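Long-range contacts in YcgJ protein (Bacillus subtilis, PDB 1XXL), which is probably an S-adenosylmethionine-dependent methyltransferase, although its substrate is not known: residues A127-V132 against S153-Q158; K173-I178 against C226-L231. All blocks are in the same frame, centred on the assembly; numbering follows the deposited sequence.

Contact 1 (A127-V132 against S153-Q158); sequences APEDPV and SLSEWQ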
loop_
_atom_site.group_PDB
_atom_site.type_symbol
_atom_site.label_atom_id
_atom_site.label_comp_id
_atom_site.label_asym_id
_atom_site.label_seq_id
_atom_site.Cartn_x
_atom_site.Cartn_y
_atom_site.Cartn_z
ATOM N N ALA A 127 -4.482 -3.625 9.981
ATOM C CA ALA A 127 -4.562 -4.079 11.362
ATOM C C ALA A 127 -5.957 -4.642 11.629
ATOM O O ALA A 127 -6.956 -4.019 11.270
ATOM C CB ALA A 127 -4.310 -2.909 12.294
ATOM N N PRO A 128 -6.037 -5.834 12.260
ATOM C CA PRO A 128 -7.325 -6.296 12.741
ATOM C C PRO A 128 -7.939 -5.287 13.722
ATOM O O PRO A 128 -7.232 -4.432 14.278
ATOM C CB PRO A 128 -6.990 -7.626 13.425
ATOM C CG PRO A 128 -5.745 -8.074 12.782
ATOM C CD PRO A 128 -4.977 -6.815 12.511
ATOM N N GLU A 129 -9.244 -5.377 13.898
ATOM C CA GLU A 129 -9.972 -4.479 14.794
ATOM C C GLU A 129 -9.509 -4.614 16.250
ATOM O O GLU A 129 -9.359 -3.608 16.947
ATOM C CB GLU A 129 -11.475 -4.741 14.675
ATOM C CG GLU A 129 -12.065 -4.304 13.331
ATOM C CD GLU A 129 -11.868 -2.803 13.061
ATOM O OE1 GLU A 129 -11.295 -2.436 12.007
ATOM O OE2 GLU A 129 -12.276 -1.993 13.924
ATOM N N ASP A 130 -9.242 -5.847 16.680
ATOM C CA ASP A 130 -8.760 -6.136 18.051
ATOM C C ASP A 130 -7.425 -5.457 18.287
ATOM O O ASP A 130 -6.457 -5.776 17.602
ATOM C CB ASP A 130 -8.620 -7.651 18.260
ATOM C CG ASP A 130 -8.069 -8.031 19.673
ATOM O OD1 ASP A 130 -7.930 -9.240 19.895
ATOM O OD2 ASP A 130 -7.793 -7.147 20.535
ATOM N N PRO A 131 -7.368 -4.505 19.247
ATOM C CA PRO A 131 -6.163 -3.708 19.410
ATOM C C PRO A 131 -4.909 -4.498 19.684
ATOM O O PRO A 131 -3.850 -4.043 19.324
ATOM C CB PRO A 131 -6.486 -2.807 20.617
ATOM C CG PRO A 131 -7.962 -2.866 20.746
ATOM C CD PRO A 131 -8.411 -4.128 20.226
ATOM N N VAL A 132 -5.034 -5.650 20.324
ATOM C CA VAL A 132 -3.880 -6.505 20.649
ATOM C C VAL A 132 -3.295 -7.166 19.389
ATOM O O VAL A 132 -2.079 -7.365 19.287
ATOM C CB VAL A 132 -4.260 -7.563 21.734
ATOM C CG1 VAL A 132 -3.098 -8.414 22.091
ATOM C CG2 VAL A 132 -4.690 -6.844 23.028
ATOM N N SER A 153 -6.387 0.204 10.777
ATOM C CA SER A 153 -7.483 -0.760 10.742
ATOM C C SER A 153 -8.508 -0.371 9.671
ATOM O O SER A 153 -8.489 0.758 9.178
ATOM C CB SER A 153 -8.140 -0.843 12.133
ATOM O OG SER A 153 -8.869 0.331 12.416
ATOM N N LEU A 154 -9.410 -1.293 9.320
ATOM C CA LEU A 154 -10.484 -1.001 8.360
ATOM C C LEU A 154 -11.495 0.040 8.856
ATOM O O LEU A 154 -11.983 0.867 8.085
ATOM C CB LEU A 154 -11.208 -2.286 7.924
ATOM C CG LEU A 154 -10.290 -3.324 7.244
ATOM C CD1 LEU A 154 -11.101 -4.528 6.794
ATOM C CD2 LEU A 154 -9.510 -2.758 6.111
ATOM N N SER A 155 -11.804 -0.010 10.143
ATOM C CA SER A 155 -12.535 1.069 10.825
ATOM C C SER A 155 -11.952 2.420 10.592
ATOM O O SER A 155 -12.662 3.364 10.289
ATOM C CB SER A 155 -12.420 0.865 12.341
ATOM O OG SER A 155 -13.471 0.094 12.715
ATOM N N GLU A 156 -10.655 2.524 10.832
ATOM C CA GLU A 156 -9.957 3.776 10.618
ATOM C C GLU A 156 -10.039 4.261 9.178
ATOM O O GLU A 156 -10.256 5.439 8.951
ATOM C CB GLU A 156 -8.510 3.679 11.089
ATOM C CG GLU A 156 -8.416 3.575 12.601
ATOM C CD GLU A 156 -7.007 3.303 13.106
ATOM O OE1 GLU A 156 -6.704 3.766 14.233
ATOM O OE2 GLU A 156 -6.204 2.620 12.412
ATOM N N TRP A 157 -9.859 3.369 8.200
ATOM C CA TRP A 157 -10.007 3.759 6.791
ATOM C C TRP A 157 -11.400 4.219 6.479
ATOM O O TRP A 157 -11.589 5.196 5.765
ATOM C CB TRP A 157 -9.676 2.597 5.850
ATOM C CG TRP A 157 -8.202 2.356 5.712
ATOM C CD1 TRP A 157 -7.517 1.255 6.107
ATOM C CD2 TRP A 157 -7.246 3.245 5.144
ATOM N NE1 TRP A 157 -6.192 1.388 5.792
ATOM C CE2 TRP A 157 -5.992 2.607 5.215
ATOM C CE3 TRP A 157 -7.330 4.512 4.562
ATOM C CZ2 TRP A 157 -4.809 3.198 4.720
ATOM C CZ3 TRP A 157 -6.160 5.108 4.072
ATOM C CH2 TRP A 157 -4.916 4.447 4.154
ATOM N N GLN A 158 -12.394 3.500 6.990
ATOM C CA GLN A 158 -13.776 3.922 6.781
ATOM C C GLN A 158 -14.046 5.325 7.342
ATOM O O GLN A 158 -14.728 6.121 6.681
ATOM C CB GLN A 158 -14.756 2.941 7.390
ATOM C CG GLN A 158 -14.773 1.637 6.686
ATOM C CD GLN A 158 -15.534 0.626 7.448
ATOM O OE1 GLN A 158 -16.667 0.854 7.825
ATOM N NE2 GLN A 158 -14.931 -0.504 7.664
HETATM O O HOH W 1 -9.629 -3.939 10.569
#
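E129 reaches the first turn of helix 154-163 with its carboxylate, and S155 takes both of its oxygens. S155 N gives a nearly straight bond to E129 OE1, 3.1 Å long, on the syn side of that oxygen. S155 OG donates to E129 OE2 over 2.7 Å and comes from above the carboxylate plane. The E129 chain bends at chi2 (-59°), which turns CD back from the fully extended course.

A water joins the same polar group. It donates to E129 OE1 and to A127 O, and it accepts from L154 N at 2.9 Å. The two segments thus share one solvent molecule at the helix start.

The helix start itself is a capping box. S153 OG accepts from E156 N at 3.2 Å, and S153 N donates to E156 OE2 at 2.9 Å. S153 OG sits between the backbone N and the carbonyl carbon (chi1 71°), where E156 N can reach it. E156 OE2 also forms a salt bridge with R150. An alanine in place of S153 would probably leave E156 N without its cap and weaken the first turn that presents S155 N to E129.

Two carbon–oxygen contacts add to this. S153 CA makes a CH···O contact of 3.3 Å with A127 O, and S153 CB lies 3.5 Å from E129 OE1.

The contact ties the loop before helix 131-144, through A127 and E129, to the N-terminus of helix 154-163. A carboxylate beside the amides of that N-terminus is likely to be favoured by the helix dipole.

Contact 2 (K173-I178 against C226-L231); sequences KWNLPI and CLKAIL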
loop_
_atom_site.group_PDB
_atom_site.type_symbol
_atom_site.label_atom_id
_atom_site.label_comp_id
_atom_site.label_asym_id
_atom_site.label_seq_id
_atom_site.Cartn_x
_atom_site.Cartn_y
_atom_site.Cartn_z
ATOM N N LYS A 173 -10.722 -8.856 0.117
ATOM C CA LYS A 173 -9.832 -9.121 1.218
ATOM C C LYS A 173 -9.169 -10.463 0.958
ATOM O O LYS A 173 -9.798 -11.387 0.437
ATOM C CB LYS A 173 -10.630 -9.259 2.519
ATOM C CG LYS A 173 -11.224 -8.013 3.052
ATOM C CD LYS A 173 -12.039 -8.340 4.316
ATOM C CE LYS A 173 -12.502 -7.070 4.992
ATOM N NZ LYS A 173 -13.484 -7.306 6.113
ATOM N N TRP A 174 -7.905 -10.580 1.319
ATOM C CA TRP A 174 -7.203 -11.855 1.185
ATOM C C TRP A 174 -6.076 -11.912 2.178
ATOM O O TRP A 174 -5.619 -10.867 2.671
ATOM C CB TRP A 174 -6.702 -12.049 -0.258
ATOM C CG TRP A 174 -5.639 -11.100 -0.685
ATOM C CD1 TRP A 174 -4.292 -11.310 -0.641
ATOM C CD2 TRP A 174 -5.825 -9.796 -1.256
ATOM N NE1 TRP A 174 -3.628 -10.206 -1.123
ATOM C CE2 TRP A 174 -4.543 -9.266 -1.515
ATOM C CE3 TRP A 174 -6.956 -9.019 -1.568
ATOM C CZ2 TRP A 174 -4.360 -8.005 -2.077
ATOM C CZ3 TRP A 174 -6.768 -7.765 -2.130
ATOM C CH2 TRP A 174 -5.490 -7.273 -2.364
ATOM N N ASN A 175 -5.659 -13.136 2.495
ATOM C CA ASN A 175 -4.465 -13.387 3.321
ATOM C C ASN A 175 -3.252 -13.300 2.422
ATOM O O ASN A 175 -3.188 -13.967 1.386
ATOM C CB ASN A 175 -4.530 -14.766 3.993
ATOM C CG ASN A 175 -5.413 -14.776 5.247
ATOM O OD1 ASN A 175 -5.812 -13.731 5.753
ATOM N ND2 ASN A 175 -5.686 -15.962 5.768
ATOM N N LEU A 176 -2.309 -12.437 2.777
ATOM C CA LEU A 176 -1.088 -12.274 2.002
ATOM C C LEU A 176 -0.017 -13.164 2.620
ATOM O O LEU A 176 0.455 -12.876 3.698
ATOM C CB LEU A 176 -0.660 -10.803 2.023
ATOM C CG LEU A 176 0.689 -10.413 1.430
ATOM C CD1 LEU A 176 0.677 -10.678 -0.060
ATOM C CD2 LEU A 176 0.962 -8.934 1.736
ATOM N N PRO A 177 0.358 -14.265 1.937
ATOM C CA PRO A 177 1.304 -15.218 2.523
ATOM C C PRO A 177 2.732 -14.705 2.481
ATOM O O PRO A 177 3.165 -14.148 1.462
ATOM C CB PRO A 177 1.147 -16.470 1.636
ATOM C CG PRO A 177 0.734 -15.930 0.312
ATOM C CD PRO A 177 -0.100 -14.691 0.601
ATOM N N ILE A 178 3.440 -14.865 3.585
ATOM C CA ILE A 178 4.823 -14.421 3.689
ATOM C C ILE A 178 5.701 -15.628 4.019
ATOM O O ILE A 178 5.475 -16.315 5.013
ATOM C CB ILE A 178 5.004 -13.285 4.731
ATOM C CG1 ILE A 178 4.476 -11.951 4.166
ATOM C CG2 ILE A 178 6.486 -13.054 5.036
ATOM C CD1 ILE A 178 3.168 -11.675 4.558
ATOM N N CYS A 226 0.828 -14.969 7.597
ATOM C CA CYS A 226 0.034 -14.200 6.668
ATOM C C CYS A 226 -0.285 -12.843 7.233
ATOM O O CYS A 226 -0.584 -12.706 8.418
ATOM C CB CYS A 226 -1.285 -14.898 6.338
ATOM S SG CYS A 226 -1.146 -16.405 5.313
ATOM N N LEU A 227 -0.245 -11.853 6.361
ATOM C CA LEU A 227 -0.728 -10.532 6.644
ATOM C C LEU A 227 -2.158 -10.442 6.093
ATOM O O LEU A 227 -2.566 -11.271 5.286
ATOM C CB LEU A 227 0.171 -9.488 5.994
ATOM C CG LEU A 227 1.329 -8.833 6.766
ATOM C CD1 LEU A 227 1.758 -9.479 8.058
ATOM C CD2 LEU A 227 2.507 -8.530 5.885
ATOM N N LYS A 228 -2.920 -9.456 6.574
ATOM C CA LYS A 228 -4.291 -9.219 6.101
ATOM C C LYS A 228 -4.292 -8.111 5.061
ATOM O O LYS A 228 -3.955 -6.970 5.372
ATOM C CB LYS A 228 -5.198 -8.803 7.263
ATOM C CG LYS A 228 -5.032 -9.592 8.542
ATOM C CD LYS A 228 -5.084 -11.084 8.329
ATOM C CE LYS A 228 -6.460 -11.571 8.137
ATOM N NZ LYS A 228 -6.468 -13.064 8.398
ATOM N N ALA A 229 -4.671 -8.440 3.835
ATOM C CA ALA A 229 -4.584 -7.505 2.713
ATOM C C ALA A 229 -5.953 -7.194 2.213
ATOM O O ALA A 229 -6.878 -7.994 2.376
ATOM C CB ALA A 229 -3.751 -8.096 1.616
ATOM N N ILE A 230 -6.086 -6.018 1.608
ATOM C CA ILE A 230 -7.354 -5.575 1.068
ATOM C C ILE A 230 -7.158 -4.646 -0.136
ATOM O O ILE A 230 -6.143 -3.973 -0.249
ATOM C CB ILE A 230 -8.172 -4.882 2.201
ATOM C CG1 ILE A 230 -9.639 -4.738 1.806
ATOM C CG2 ILE A 230 -7.495 -3.570 2.599
ATOM C CD1 ILE A 230 -10.569 -4.225 2.954
ATOM N N LEU A 231 -8.140 -4.625 -1.034
ATOM C CA LEU A 231 -8.322 -3.512 -1.954
ATOM C C LEU A 231 -9.565 -2.785 -1.527
ATOM O O LEU A 231 -10.667 -3.372 -1.485
ATOM C CB LEU A 231 -8.469 -3.947 -3.409
ATOM C CG LEU A 231 -8.947 -2.833 -4.376
ATOM C CD1 LEU A 231 -7.978 -1.678 -4.429
ATOM C CD2 LEU A 231 -9.150 -3.387 -5.805
#
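Strands 166-179 and 222-236 pair as antiparallel neighbours in the mixed sheet of this probable methyltransferase, which has a Rossmann-like fold. W174 with A229 and L176 with L227 are hydrogen-bonded pairs. Each pair has two backbone bonds, among them L176 N to L227 O at 2.8 Å.

On the face with W174 and L176, A229 CB lies over the five-membered ring of W174, 3.6 Å from its centroid, in a CH-pi contact. W174 CG sits between the backbone N and the carbonyl carbon (chi1 67°), from where the ring extends over A229. L176 CB packs on the CB atoms of L227 and A229.

W174 CZ3 also approaches L231 N at 3.6 Å. I178 CD1 meets L227 CD2 tightly, at 3.5 Å.

On the other face of the sheet, K173 and I230 lie side by side and point the same way, with K173 CG 3.8 Å from I230 CD1. C226 SG packs against P177 CA and N175 CB. N175 and K228 also run side by side. The lysine chain bends at chi2 and chi3, and NZ has a second acceptor in T211 O. K228 NZ donates to N175 OD1 over 2.8 Å, tilted 21° from the amide's carbonyl plane.

Contact 1 and contact 2 touch directly, with their centres 14 Å apart. L154, at the start of helix 154-163, bridges them. Its CD1 lies 3.4 Å from K173 CE, and its CD2 lies 3.6 Å from I230 CD1. The helix start of contact 1 therefore rests on the K173 and I230 face of contact 2. The chain runs from helix 154-163 into strand 166-179, and both segments of contact 1 precede those of contact 2. Contact 1 is not part of the S-adenosylmethionine site. Contact 2 is nearer: the side chain of W174 is about 8 Å from that of R94, which binds S-adenosylmethionine, and about 3 Å from a sulfate ion, probably from the crystallisation liquor.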